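Cyclo(L-leucyl-L-phenylalanyl) synthase (Streptomyces noursei, PDB 3OQV) makes cyclodipeptides without ATP, joining phenylalanine and leucine taken from their aminoacyl-tRNAs into cyclo(L-phenylalanyl-L-leucyl), a precursor of the antibacterial albonoursin. Local coordinates at residues H31-I36 against S198-H203. Numbering follows the deposited sequence.
Sequences HALIGI and SVLCYH. With DTD (dithiane diol), chain B.
His31 and Ser198 link two parallel neighbouring strands, 29-37 and 198-202, near their starts, through their side chains. From its CB, 4.1 Å from Ser198 CA, the His31 side chain runs with CG anti to the backbone N (chi1 -178°), which carries the imidazole alongside the serine, CG itself 3.9 Å from Ser198 OG. ND1 then meets Ser198 OG edge-on, in the ring plane, at 2.7 Å, a hydrogen bond in which either atom could be the donor. CE1 skirts the same hydroxyl, NE2 at the far tip is hydrogen-bonded to Asp63 OD2 on strand 59-67, and the ring meets that of Phe193. Histidine suits the place because its two ring nitrogens reach partners on both flanking strands; an alanine here would probably leave the buried Ser198 hydroxyl and the Asp63 carboxylate without this mate and open a gap beside Phe193.

Beyond this pair the backbones take over: Val199 N donates a hydrogen bond to His31 O, Leu33 N to Val199 O at 2.8 Å, and Cys201 N to Leu33 O almost straight (174° at the hydrogen). On one face Ala32 CB lies 4.2 Å from Cys201 SG, two small apolar groups in contact; on the other, Leu33 CD2 touches CG of Leu200, a residue essential for the synthase's specificity, branched apolar chains suited to burial under a helix. Further on the strands part, and a water accepts from Gly35 N and lies 2.7 Å from Cys201 O. Gly35 CA is 3.5 Å from C4 of the dithiane diol, and its lack of a side chain leaves room for the bound group, with which a CB would clash.

Strand 29-37 is the middle of the five-stranded parallel sheet of this Rossmann fold, between 59-67 and 198-202; 225-229 flanks 198-202 beyond, and helix 169-193 packs over Leu33 and Leu200.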
loop_
_atom_site.group_PDB
_atom_site.type_symbol
_atom_site.label_atom_id
_atom_site.label_comp_id
_atom_site.label_asym_id
_atom_site.label_seq_id
_atom_site.Cartn_x
_atom_site.Cartn_y
_atom_site.Cartn_z
ATOM N N HIS A 31 14.921 7.076 2.250
ATOM C CA HIS A 31 13.870 6.652 1.337
ATOM C C HIS A 31 12.535 6.631 2.055
ATOM O O HIS A 31 12.434 6.117 3.169
ATOM C CB HIS A 31 14.153 5.251 0.785
ATOM C CG HIS A 31 13.122 4.780 -0.192
ATOM N ND1 HIS A 31 12.090 3.929 0.159
ATOM C CD2 HIS A 31 12.960 5.040 -1.513
ATOM C CE1 HIS A 31 11.330 3.703 -0.898
ATOM N NE2 HIS A 31 11.828 4.374 -1.923
ATOM N N ALA A 32 11.502 7.139 1.391
ATOM C CA ALA A 32 10.133 6.949 1.852
ATOM C C ALA A 32 9.310 6.208 0.817
ATOM O O ALA A 32 9.496 6.375 -0.400
ATOM C CB ALA A 32 9.475 8.286 2.175
ATOM N N LEU A 33 8.386 5.396 1.311
ATOM C CA LEU A 33 7.359 4.807 0.473
ATOM C C LEU A 33 5.982 5.380 0.841
ATOM O O LEU A 33 5.574 5.371 2.009
ATOM C CB LEU A 33 7.361 3.283 0.625
ATOM C CG LEU A 33 6.091 2.605 0.115
ATOM C CD1 LEU A 33 6.077 2.612 -1.400
ATOM C CD2 LEU A 33 5.982 1.185 0.665
ATOM N N ILE A 34 5.283 5.888 -0.167
ATOM C CA ILE A 34 3.877 6.282 -0.031
ATOM C C ILE A 34 2.996 5.333 -0.826
ATOM O O ILE A 34 3.019 5.349 -2.064
ATOM C CB ILE A 34 3.646 7.686 -0.603
ATOM C CG1 ILE A 34 4.464 8.716 0.181
ATOM C CG2 ILE A 34 2.149 8.036 -0.561
ATOM C CD1 ILE A 34 4.610 10.065 -0.527
ATOM N N GLY A 35 2.327 4.423 -0.118
ATOM C CA GLY A 35 1.473 3.444 -0.757
ATOM C C GLY A 35 0.057 3.975 -0.779
ATOM O O GLY A 35 -0.412 4.533 0.211
ATOM N N ILE A 36 -0.577 3.904 -1.947
ATOM C CA ILE A 36 -1.884 4.499 -2.154
ATOM C C ILE A 36 -2.849 3.406 -2.597
ATOM O O ILE A 36 -2.742 2.896 -3.702
ATOM C CB ILE A 36 -1.838 5.598 -3.238
ATOM C CG1 ILE A 36 -0.877 6.705 -2.799
ATOM C CG2 ILE A 36 -3.239 6.179 -3.452
ATOM C CD1 ILE A 36 -0.689 7.820 -3.792
ATOM N N SER A 198 14.133 2.397 4.579
ATOM C CA SER A 198 12.906 2.899 3.963
ATOM C C SER A 198 11.851 3.167 5.023
ATOM O O SER A 198 11.672 2.378 5.956
ATOM C CB SER A 198 12.371 1.918 2.921
ATOM O OG SER A 198 11.222 2.456 2.268
ATOM N N VAL A 199 11.199 4.313 4.908
ATOM C CA VAL A 199 10.110 4.658 5.801
ATOM C C VAL A 199 8.788 4.491 5.066
ATOM O O VAL A 199 8.527 5.168 4.082
ATOM C CB VAL A 199 10.250 6.103 6.303
ATOM C CG1 VAL A 199 8.945 6.586 6.938
ATOM C CG2 VAL A 199 11.417 6.199 7.300
ATOM N N LEU A 200 7.987 3.536 5.519
ATOM C CA LEU A 200 6.626 3.395 5.050
ATOM C C LEU A 200 5.705 4.414 5.741
ATOM O O LEU A 200 5.511 4.367 6.970
ATOM C CB LEU A 200 6.156 1.952 5.323
ATOM C CG LEU A 200 4.828 1.518 4.710
ATOM C CD1 LEU A 200 4.760 -0.002 4.669
ATOM C CD2 LEU A 200 3.658 2.079 5.516
ATOM N N CYS A 201 5.153 5.352 4.965
ATOM C CA CYS A 201 4.244 6.349 5.526
ATOM C C CYS A 201 2.827 5.806 5.536
ATOM O O CYS A 201 2.334 5.338 4.510
ATOM C CB CYS A 201 4.287 7.639 4.707
ATOM S SG CYS A 201 5.950 8.273 4.454
ATOM N N TYR A 202 2.199 5.788 6.708
ATOM C CA TYR A 202 0.850 5.246 6.813
ATOM C C TYR A 202 -0.068 6.200 7.587
ATOM O O TYR A 202 0.384 6.949 8.450
ATOM C CB TYR A 202 0.868 3.861 7.458
ATOM C CG TYR A 202 1.247 3.872 8.931
ATOM C CD1 TYR A 202 0.267 3.897 9.918
ATOM C CD2 TYR A 202 2.584 3.820 9.327
ATOM C CE1 TYR A 202 0.598 3.907 11.272
ATOM C CE2 TYR A 202 2.940 3.834 10.692
ATOM C CZ TYR A 202 1.932 3.861 11.649
ATOM O OH TYR A 202 2.237 3.907 12.983
ATOM N N HIS A 203 -1.359 6.140 7.287
ATOM C CA HIS A 203 -2.377 6.856 8.067
ATOM C C HIS A 203 -3.000 5.930 9.110
ATOM O O HIS A 203 -2.978 4.710 8.944
ATOM C CB HIS A 203 -3.449 7.404 7.119
ATOM C CG HIS A 203 -2.909 8.341 6.078
ATOM N ND1 HIS A 203 -2.500 7.917 4.832
ATOM C CD2 HIS A 203 -2.696 9.679 6.107
ATOM C CE1 HIS A 203 -2.071 8.953 4.132
ATOM N NE2 HIS A 203 -2.188 10.036 4.880
HETATM S S1 DTD B . 1.955 -1.055 1.714
HETATM C C1 DTD B . 0.767 -0.610 2.936
HETATM C C2 DTD B . 0.146 0.716 2.516
HETATM O O2 DTD B . -0.429 1.368 3.657
HETATM C C3 DTD B . -0.891 0.468 1.425
HETATM O O3 DTD B . -1.954 1.429 1.488
HETATM C C4 DTD B . -0.243 0.519 0.046
HETATM S S4 DTD B . 1.127 -0.593 -0.050
HETATM O O HOH W 1 2.806 3.773 2.382
HETATM O O HOH W 2 0.357 5.716 2.504
#